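Local structure of ricin B lectin (Clostridium thermocellum, 3VSF) at residues R362-V376 against I387-Y401. The protein is an exo-beta-1,3-galactanase that pairs a family 43 glycoside hydrolase with a beta-trefoil carbohydrate-binding module and probably trims galactose from the ends of beta-1,3-galactans. Residues are numbered along the deposited sequence; the frame is centred on the assembly and turned at random.
Sequences RYKLVNKNSGKVLDV and IVQWTDNGSLSQQWY
With CG anti to its carbonyl carbon (chi1 -55°), Trp-400 turns its indole edge toward strand 373-376, where NE1 gives a nearly straight hydrogen bond of 3.2 Å to Leu-374 O. The acceptor lies in the ring plane, yet the N-H arrives from above the carbonyl plane. Leu-374 CD2 rests over one face of the indole near its rim, while Leu-374 CD1 reaches Ile-387 CG2 at 3.6 Å. Val-376 CG2 touches both Ile-387 CD1 and the far end of the indole. Leu-374, Val-376 and Ile-387 share one face of the hairpin formed by strands 373-376 and 385-390, an antiparallel pair joined by bonds such as Val-373 N to Trp-390 O (2.7 Å). The hairpin is part of the ricin-type beta-trefoil domain, and the QQW sequence that follows it, Gln-398 to Trp-400, is the signature QxW motif of that family. Ile-481 of strand 479-484 packs against Leu-374 and Ile-387 from within the same domain, and Asp-422, a galactose-binding residue, lies about 7 Å from Ile-387, side chain to side chain. Gln-398 stretches its extended chain across to the 391-393 loop: NE2 binds Thr-391 O at 2.9 Å and OE1 accepts from Asn-393 N, which fixes the amide's rotation. Lys-364 bends at its end (chi4 -67°), bringing NZ to 2.8 Å from Gln-398 OE1 and into a salt bridge with Asp-392 OD1 at 3.3 Å. At the open end of the hairpin, Ser-370 OG donates to Gln-389 OE1 (2.6 Å) and also accepts from Lys-372 N in an ST turn.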
ATOM      1  N   ARG A 362      12.317  24.397   5.246  1.00 72.54           N
ATOM      2  CA  ARG A 362      13.557  23.635   5.128  1.00 71.85           C
ATOM      3  C   ARG A 362      14.526  23.990   6.252  1.00 73.68           C
ATOM      4  O   ARG A 362      14.552  25.127   6.723  1.00 77.44           O
ATOM      5  CB  ARG A 362      14.207  23.895   3.769  1.00 73.66           C
ATOM      6  CG  ARG A 362      13.431  23.338   2.586  1.00 72.17           C
ATOM      7  CD  ARG A 362      13.833  24.035   1.296  1.00 77.90           C
ATOM      8  NE  ARG A 362      13.893  23.117   0.161  1.00 80.50           N
ATOM      9  CZ  ARG A 362      12.853  22.796  -0.602  1.00 83.11           C
ATOM     10  NH1 ARG A 362      11.657  23.311  -0.351  1.00 82.55           N
ATOM     11  NH2 ARG A 362      13.009  21.954  -1.615  1.00 78.91           N
ATOM     12  N   TYR A 363      15.324  23.016   6.678  1.00 69.86           N
ATOM     13  CA  TYR A 363      16.259  23.229   7.777  1.00 67.39           C
ATOM     14  C   TYR A 363      17.643  22.645   7.512  1.00 71.08           C
ATOM     15  O   TYR A 363      17.810  21.751   6.682  1.00 68.60           O
ATOM     16  CB  TYR A 363      15.711  22.631   9.075  1.00 68.65           C
ATOM     17  CG  TYR A 363      14.471  23.306   9.612  1.00 72.49           C
ATOM     18  CD1 TYR A 363      14.557  24.495  10.324  1.00 73.12           C
ATOM     19  CD2 TYR A 363      13.216  22.744   9.424  1.00 71.59           C
ATOM     20  CE1 TYR A 363      13.427  25.111  10.824  1.00 75.32           C
ATOM     21  CE2 TYR A 363      12.079  23.353   9.920  1.00 74.33           C
ATOM     22  CZ  TYR A 363      12.191  24.536  10.620  1.00 75.74           C
ATOM     23  OH  TYR A 363      11.061  25.147  11.115  1.00 76.09           O
ATOM     24  N   LYS A 364      18.631  23.170   8.230  1.00 70.72           N
ATOM     25  CA  LYS A 364      19.966  22.593   8.270  1.00 64.95           C
ATOM     26  C   LYS A 364      20.315  22.297   9.721  1.00 63.55           C
ATOM     27  O   LYS A 364      20.035  23.104  10.608  1.00 67.39           O
ATOM     28  CB  LYS A 364      20.996  23.554   7.678  1.00 67.53           C
ATOM     29  CG  LYS A 364      21.166  23.455   6.172  1.00 72.56           C
ATOM     30  CD  LYS A 364      22.156  24.497   5.669  1.00 79.59           C
ATOM     31  CE  LYS A 364      22.475  24.301   4.195  1.00 81.28           C
ATOM     32  NZ  LYS A 364      23.219  23.034   3.950  1.00 76.58           N
ATOM     33  N   LEU A 365      20.917  21.140   9.965  1.00 61.26           N
ATOM     34  CA  LEU A 365      21.320  20.769  11.318  1.00 62.06           C
ATOM     35  C   LEU A 365      22.826  20.913  11.493  1.00 61.43           C
ATOM     36  O   LEU A 365      23.599  20.089  11.007  1.00 62.04           O
ATOM     37  CB  LEU A 365      20.867  19.345  11.644  1.00 61.97           C
ATOM     38  CG  LEU A 365      19.353  19.166  11.780  1.00 60.90           C
ATOM     39  CD1 LEU A 365      18.991  17.709  12.000  1.00 59.18           C
ATOM     40  CD2 LEU A 365      18.821  20.029  12.913  1.00 64.06           C
ATOM     41  N   VAL A 366      23.234  21.967  12.193  1.00 62.07           N
ATOM     42  CA  VAL A 366      24.648  22.281  12.355  1.00 60.18           C
ATOM     43  C   VAL A 366      25.191  21.780  13.689  1.00 56.61           C
ATOM     44  O   VAL A 366      24.665  22.115  14.749  1.00 56.79           O
ATOM     45  CB  VAL A 366      24.892  23.798  12.263  1.00 60.76           C
ATOM     46  CG1 VAL A 366      26.381  24.090  12.203  1.00 57.94           C
ATOM     47  CG2 VAL A 366      24.183  24.373  11.048  1.00 62.79           C
ATOM     48  N   ASN A 367      26.248  20.977  13.627  1.00 55.19           N
ATOM     49  CA  ASN A 367      26.887  20.454  14.828  1.00 56.31           C
ATOM     50  C   ASN A 367      27.665  21.540  15.565  1.00 58.87           C
ATOM     51  O   ASN A 367      28.366  22.340  14.948  1.00 59.16           O
ATOM     52  CB  ASN A 367      27.817  19.291  14.474  1.00 55.29           C
ATOM     53  CG  ASN A 367      28.370  18.593  15.703  1.00 58.14           C
ATOM     54  OD1 ASN A 367      27.688  18.472  16.721  1.00 57.98           O
ATOM     55  ND2 ASN A 367      29.614  18.135  15.615  1.00 59.08           N
ATOM     56  N   LYS A 368      27.535  21.565  16.888  1.00 58.69           N
ATOM     57  CA  LYS A 368      28.204  22.573  17.703  1.00 59.07           C
ATOM     58  C   LYS A 368      29.719  22.415  17.668  1.00 58.79           C
ATOM     59  O   LYS A 368      30.450  23.389  17.493  1.00 61.51           O
ATOM     60  CB  LYS A 368      27.703  22.514  19.149  1.00 61.58           C
ATOM     61  CG  LYS A 368      28.459  23.422  20.107  1.00 59.36           C
ATOM     62  CD  LYS A 368      28.412  24.872  19.654  1.00 64.78           C
ATOM     63  CE  LYS A 368      29.214  25.771  20.582  1.00 67.42           C
ATOM     64  NZ  LYS A 368      29.224  27.186  20.116  1.00 68.15           N
ATOM     65  N   ASN A 369      30.186  21.181  17.827  1.00 59.68           N
ATOM     66  CA  ASN A 369      31.617  20.907  17.907  1.00 57.11           C
ATOM     67  C   ASN A 369      32.351  21.023  16.572  1.00 56.60           C
ATOM     68  O   ASN A 369      33.418  21.631  16.497  1.00 59.81           O
ATOM     69  CB  ASN A 369      31.863  19.529  18.521  1.00 54.94           C
ATOM     70  CG  ASN A 369      33.329  19.142  18.515  1.00 53.58           C
ATOM     71  OD1 ASN A 369      34.110  19.615  19.339  1.00 56.69           O
ATOM     72  ND2 ASN A 369      33.709  18.275  17.583  1.00 53.80           N
ATOM     73  N   SER A 370      31.780  20.438  15.525  1.00 56.28           N
ATOM     74  CA  SER A 370      32.451  20.380  14.229  1.00 54.29           C
ATOM     75  C   SER A 370      32.102  21.563  13.333  1.00 54.25           C
ATOM     76  O   SER A 370      32.918  21.998  12.522  1.00 53.36           O
ATOM     77  CB  SER A 370      32.107  19.074  13.510  1.00 56.86           C
ATOM     78  OG  SER A 370      30.736  19.034  13.156  1.00 56.67           O
ATOM     79  N   GLY A 371      30.887  22.077  13.481  1.00 56.37           N
ATOM     80  CA  GLY A 371      30.409  23.145  12.623  1.00 55.56           C
ATOM     81  C   GLY A 371      29.884  22.598  11.310  1.00 58.05           C
ATOM     82  O   GLY A 371      29.435  23.351  10.445  1.00 58.79           O
ATOM     83  N   LYS A 372      29.949  21.279  11.161  1.00 58.33           N
ATOM     84  CA  LYS A 372      29.429  20.608   9.975  1.00 58.21           C
ATOM     85  C   LYS A 372      27.922  20.406  10.108  1.00 57.77           C
ATOM     86  O   LYS A 372      27.371  20.500  11.204  1.00 56.85           O
ATOM     87  CB  LYS A 372      30.125  19.260   9.777  1.00 58.84           C
ATOM     88  CG  LYS A 372      31.632  19.351   9.586  1.00 54.61           C
ATOM     89  CD  LYS A 372      31.988  19.985   8.252  1.00 58.64           C
ATOM     90  CE  LYS A 372      33.490  19.966   8.009  1.00 57.45           C
ATOM     91  NZ  LYS A 372      34.236  20.766   9.020  1.00 58.55           N
ATOM     92  N   VAL A 373      27.259  20.126   8.990  1.00 56.26           N
ATOM     93  CA  VAL A 373      25.809  19.957   8.990  1.00 57.43           C
ATOM     94  C   VAL A 373      25.391  18.532   8.644  1.00 55.67           C
ATOM     95  O   VAL A 373      26.138  17.792   8.004  1.00 55.08           O
ATOM     96  CB  VAL A 373      25.126  20.929   8.012  1.00 61.29           C
ATOM     97  CG1 VAL A 373      25.444  22.369   8.387  1.00 62.03           C
ATOM     98  CG2 VAL A 373      25.557  20.635   6.584  1.00 58.72           C
ATOM     99  N   LEU A 374      24.189  18.156   9.070  1.00 60.49           N
ATOM    100  CA  LEU A 374      23.662  16.824   8.806  1.00 57.81           C
ATOM    101  C   LEU A 374      23.477  16.615   7.307  1.00 58.90           C
ATOM    102  O   LEU A 374      22.878  17.447   6.625  1.00 60.03           O
ATOM    103  CB  LEU A 374      22.335  16.617   9.535  1.00 57.04           C
ATOM    104  CG  LEU A 374      21.945  15.159   9.782  1.00 60.93           C
ATOM    105  CD1 LEU A 374      22.996  14.481  10.646  1.00 55.35           C
ATOM    106  CD2 LEU A 374      20.575  15.066  10.428  1.00 58.32           C
ATOM    107  N   ASP A 375      23.993  15.500   6.801  1.00 57.81           N
ATOM    108  CA  ASP A 375      23.996  15.243   5.366  1.00 59.47           C
ATOM    109  C   ASP A 375      23.891  13.747   5.081  1.00 57.54           C
ATOM    110  O   ASP A 375      23.965  12.924   5.994  1.00 57.33           O
ATOM    111  CB  ASP A 375      25.274  15.811   4.740  1.00 60.52           C
ATOM    112  CG  ASP A 375      25.264  15.753   3.225  1.00 64.01           C
ATOM    113  OD1 ASP A 375      24.187  15.953   2.628  1.00 67.38           O
ATOM    114  OD2 ASP A 375      26.335  15.510   2.628  1.00 62.23           O
ATOM    115  N   VAL A 376      23.707  13.401   3.812  1.00 56.28           N
ATOM    116  CA  VAL A 376      23.695  12.007   3.388  1.00 56.88           C
ATOM    117  C   VAL A 376      24.980  11.699   2.631  1.00 57.15           C
ATOM    118  O   VAL A 376      25.422  12.491   1.800  1.00 61.16           O
ATOM    119  CB  VAL A 376      22.485  11.699   2.483  1.00 57.11           C
ATOM    120  CG1 VAL A 376      22.545  10.265   1.984  1.00 54.39           C
ATOM    121  CG2 VAL A 376      21.185  11.954   3.230  1.00 54.48           C
ATOM    122  N   ILE A 387      24.189   8.234   7.022  1.00 54.03           N
ATOM    123  CA  ILE A 387      24.110   9.651   7.356  1.00 51.15           C
ATOM    124  C   ILE A 387      25.449  10.148   7.886  1.00 53.49           C
ATOM    125  O   ILE A 387      26.008   9.574   8.821  1.00 55.75           O
ATOM    126  CB  ILE A 387      23.020   9.929   8.408  1.00 47.72           C
ATOM    127  CG1 ILE A 387      21.643   9.542   7.862  1.00 50.25           C
ATOM    128  CG2 ILE A 387      23.031  11.393   8.811  1.00 47.36           C
ATOM    129  CD1 ILE A 387      21.235  10.314   6.625  1.00 51.26           C
ATOM    130  N   VAL A 388      25.963  11.214   7.284  1.00 55.26           N
ATOM    131  CA  VAL A 388      27.251  11.770   7.679  1.00 53.25           C
ATOM    132  C   VAL A 388      27.167  13.280   7.852  1.00 54.38           C
ATOM    133  O   VAL A 388      26.220  13.915   7.392  1.00 54.83           O
ATOM    134  CB  VAL A 388      28.341  11.457   6.638  1.00 52.22           C
ATOM    135  CG1 VAL A 388      28.516   9.955   6.483  1.00 54.33           C
ATOM    136  CG2 VAL A 388      27.996  12.098   5.303  1.00 54.24           C
ATOM    137  N   GLN A 389      28.163  13.852   8.522  1.00 55.30           N
ATOM    138  CA  GLN A 389      28.268  15.300   8.636  1.00 54.66           C
ATOM    139  C   GLN A 389      29.120  15.827   7.491  1.00 55.21           C
ATOM    140  O   GLN A 389      30.075  15.175   7.067  1.00 55.12           O
ATOM    141  CB  GLN A 389      28.886  15.702   9.976  1.00 53.85           C
ATOM    142  CG  GLN A 389      30.370  15.389  10.097  1.00 52.78           C
ATOM    143  CD  GLN A 389      31.004  16.030  11.316  1.00 52.00           C
ATOM    144  OE1 GLN A 389      30.318  16.632  12.140  1.00 53.99           O
ATOM    145  NE2 GLN A 389      32.320  15.903  11.434  1.00 51.41           N
ATOM    146  N   TRP A 390      28.771  17.004   6.984  1.00 58.39           N
ATOM    147  CA  TRP A 390      29.512  17.595   5.879  1.00 59.71           C
ATOM    148  C   TRP A 390      29.511  19.115   5.974  1.00 60.47           C
ATOM    149  O   TRP A 390      28.716  19.699   6.711  1.00 58.22           O
ATOM    150  CB  TRP A 390      28.921  17.151   4.541  1.00 59.31           C
ATOM    151  CG  TRP A 390      29.897  17.211   3.408  1.00 62.06           C
ATOM    152  CD1 TRP A 390      30.127  18.266   2.576  1.00 64.34           C
ATOM    153  CD2 TRP A 390      30.779  16.166   2.984  1.00 58.97           C
ATOM    154  NE1 TRP A 390      31.097  17.944   1.659  1.00 63.58           N
ATOM    155  CE2 TRP A 390      31.515  16.658   1.888  1.00 59.16           C
ATOM    156  CE3 TRP A 390      31.019  14.860   3.425  1.00 58.42           C
ATOM    157  CZ2 TRP A 390      32.473  15.893   1.227  1.00 61.50           C
ATOM    158  CZ3 TRP A 390      31.970  14.102   2.767  1.00 58.83           C
ATOM    159  CH2 TRP A 390      32.685  14.620   1.680  1.00 61.94           C
ATOM    160  N   THR A 391      30.406  19.749   5.225  1.00 61.10           N
ATOM    161  CA  THR A 391      30.512  21.201   5.224  1.00 65.33           C
ATOM    162  C   THR A 391      29.271  21.838   4.607  1.00 67.03           C
ATOM    163  O   THR A 391      28.780  21.386   3.572  1.00 66.41           O
ATOM    164  CB  THR A 391      31.758  21.677   4.455  1.00 65.73           C
ATOM    165  OG1 THR A 391      32.932  21.086   5.027  1.00 64.05           O
ATOM    166  CG2 THR A 391      31.877  23.191   4.515  1.00 62.44           C
ATOM    167  N   ASP A 392      28.768  22.887   5.252  1.00 64.72           N
ATOM    168  CA  ASP A 392      27.606  23.609   4.753  1.00 65.42           C
ATOM    169  C   ASP A 392      27.867  24.118   3.339  1.00 69.29           C
ATOM    170  O   ASP A 392      28.586  25.099   3.148  1.00 74.29           O
ATOM    171  CB  ASP A 392      27.272  24.780   5.679  1.00 64.50           C
ATOM    172  CG  ASP A 392      25.950  25.442   5.335  1.00 72.88           C
ATOM    173  OD1 ASP A 392      25.522  25.354   4.165  1.00 75.25           O
ATOM    174  OD2 ASP A 392      25.339  26.052   6.238  1.00 69.33           O
ATOM    175  N   ASN A 393      27.283  23.447   2.351  1.00 68.03           N
ATOM    176  CA  ASN A 393      27.459  23.839   0.957  1.00 70.28           C
ATOM    177  C   ASN A 393      26.138  24.182   0.273  1.00 74.88           C
ATOM    178  O   ASN A 393      26.062  24.245  -0.954  1.00 75.42           O
ATOM    179  CB  ASN A 393      28.197  22.746   0.178  1.00 69.60           C
ATOM    180  CG  ASN A 393      27.396  21.464   0.066  1.00 74.07           C
ATOM    181  OD1 ASN A 393      26.440  21.248   0.811  1.00 74.49           O
ATOM    182  ND2 ASN A 393      27.786  20.600  -0.864  1.00 71.98           N
ATOM    183  N   GLY A 394      25.103  24.404   1.077  1.00 75.51           N
ATOM    184  CA  GLY A 394      23.798  24.792   0.568  1.00 77.68           C
ATOM    185  C   GLY A 394      23.200  23.795  -0.407  1.00 79.29           C
ATOM    186  O   GLY A 394      22.401  24.163  -1.270  1.00 77.94           O
ATOM    187  N   SER A 395      23.584  22.531  -0.269  1.00 77.75           N
ATOM    188  CA  SER A 395      23.098  21.481  -1.155  1.00 73.99           C
ATOM    189  C   SER A 395      21.760  20.923  -0.676  1.00 76.47           C
ATOM    190  O   SER A 395      21.340  21.177   0.453  1.00 78.78           O
ATOM    191  CB  SER A 395      24.128  20.355  -1.264  1.00 73.97           C
ATOM    192  OG  SER A 395      23.694  19.347  -2.159  1.00 76.71           O
ATOM    193  N   LEU A 396      21.098  20.162  -1.541  1.00 76.98           N
ATOM    194  CA  LEU A 396      19.804  19.570  -1.214  1.00 75.46           C
ATOM    195  C   LEU A 396      19.909  18.527  -0.106  1.00 73.56           C
ATOM    196  O   LEU A 396      19.106  18.518   0.827  1.00 71.74           O
ATOM    197  CB  LEU A 396      19.173  18.943  -2.458  1.00 75.74           C
ATOM    198  CG  LEU A 396      18.510  19.899  -3.451  1.00 78.93           C
ATOM    199  CD1 LEU A 396      18.058  19.150  -4.697  1.00 74.04           C
ATOM    200  CD2 LEU A 396      17.338  20.617  -2.799  1.00 74.03           C
ATOM    201  N   SER A 397      20.905  17.652  -0.213  1.00 71.17           N
ATOM    202  CA  SER A 397      21.079  16.562   0.740  1.00 67.82           C
ATOM    203  C   SER A 397      21.196  17.058   2.178  1.00 66.20           C
ATOM    204  O   SER A 397      21.014  16.293   3.124  1.00 65.70           O
ATOM    205  CB  SER A 397      22.310  15.731   0.375  1.00 64.07           C
ATOM    206  OG  SER A 397      22.225  15.249  -0.953  1.00 75.83           O
ATOM    207  N   GLN A 398      21.499  18.341   2.338  1.00 68.23           N
ATOM    208  CA  GLN A 398      21.703  18.915   3.663  1.00 67.14           C
ATOM    209  C   GLN A 398      20.480  19.690   4.148  1.00 69.62           C
ATOM    210  O   GLN A 398      20.556  20.432   5.127  1.00 70.59           O
ATOM    211  CB  GLN A 398      22.937  19.817   3.666  1.00 67.27           C
ATOM    212  CG  GLN A 398      24.221  19.101   3.283  1.00 69.12           C
ATOM    213  CD  GLN A 398      25.423  20.026   3.270  1.00 69.73           C
ATOM    214  OE1 GLN A 398      25.280  21.248   3.283  1.00 69.04           O
ATOM    215  NE2 GLN A 398      26.616  19.444   3.246  1.00 68.90           N
ATOM    216  N   GLN A 399      19.358  19.513   3.460  1.00 69.03           N
ATOM    217  CA  GLN A 399      18.121  20.190   3.833  1.00 69.78           C
ATOM    218  C   GLN A 399      17.095  19.179   4.338  1.00 66.46           C
ATOM    219  O   GLN A 399      16.948  18.098   3.768  1.00 67.46           O
ATOM    220  CB  GLN A 399      17.569  20.979   2.645  1.00 72.10           C
ATOM    221  CG  GLN A 399      18.599  21.887   1.990  1.00 71.74           C
ATOM    222  CD  GLN A 399      18.025  22.704   0.852  1.00 77.54           C
ATOM    223  OE1 GLN A 399      16.856  23.087   0.874  1.00 80.84           O
ATOM    224  NE2 GLN A 399      18.847  22.974  -0.157  1.00 76.25           N
ATOM    225  N   TRP A 400      16.389  19.531   5.408  1.00 62.91           N
ATOM    226  CA  TRP A 400      15.495  18.585   6.068  1.00 63.75           C
ATOM    227  C   TRP A 400      14.152  19.199   6.461  1.00 67.05           C
ATOM    228  O   TRP A 400      14.094  20.322   6.962  1.00 68.05           O
ATOM    229  CB  TRP A 400      16.177  18.002   7.309  1.00 63.31           C
ATOM    230  CG  TRP A 400      17.510  17.376   7.025  1.00 64.81           C
ATOM    231  CD1 TRP A 400      18.703  18.022   6.875  1.00 63.19           C
ATOM    232  CD2 TRP A 400      17.786  15.980   6.860  1.00 65.81           C
ATOM    233  NE1 TRP A 400      19.704  17.115   6.624  1.00 63.17           N
ATOM    234  CE2 TRP A 400      19.167  15.854   6.610  1.00 64.41           C
ATOM    235  CE3 TRP A 400      17.001  14.824   6.899  1.00 59.78           C
ATOM    236  CZ2 TRP A 400      19.779  14.620   6.400  1.00 60.68           C
ATOM    237  CZ3 TRP A 400      17.610  13.600   6.690  1.00 59.81           C
ATOM    238  CH2 TRP A 400      18.986  13.508   6.443  1.00 58.36           C
ATOM    239  N   TYR A 401      13.076  18.451   6.229  1.00 65.12           N
ATOM    240  CA  TYR A 401      11.749  18.847   6.686  1.00 64.74           C
ATOM    241  C   TYR A 401      11.528  18.351   8.107  1.00 65.24           C
ATOM    242  O   TYR A 401      12.218  17.444   8.568  1.00 65.36           O
ATOM    243  CB  TYR A 401      10.661  18.261   5.786  1.00 65.80           C
ATOM    244  CG  TYR A 401      10.698  18.725   4.349  1.00 68.05           C
ATOM    245  CD1 TYR A 401      10.369  20.030   4.013  1.00 70.11           C
ATOM    246  CD2 TYR A 401      11.037  17.849   3.328  1.00 66.59           C
ATOM    247  CE1 TYR A 401      10.393  20.454   2.697  1.00 70.27           C
ATOM    248  CE2 TYR A 401      11.062  18.264   2.011  1.00 69.18           C
ATOM    249  CZ  TYR A 401      10.740  19.567   1.702  1.00 70.74           C
ATOM    250  OH  TYR A 401      10.765  19.984   0.391  1.00 70.19           O
TER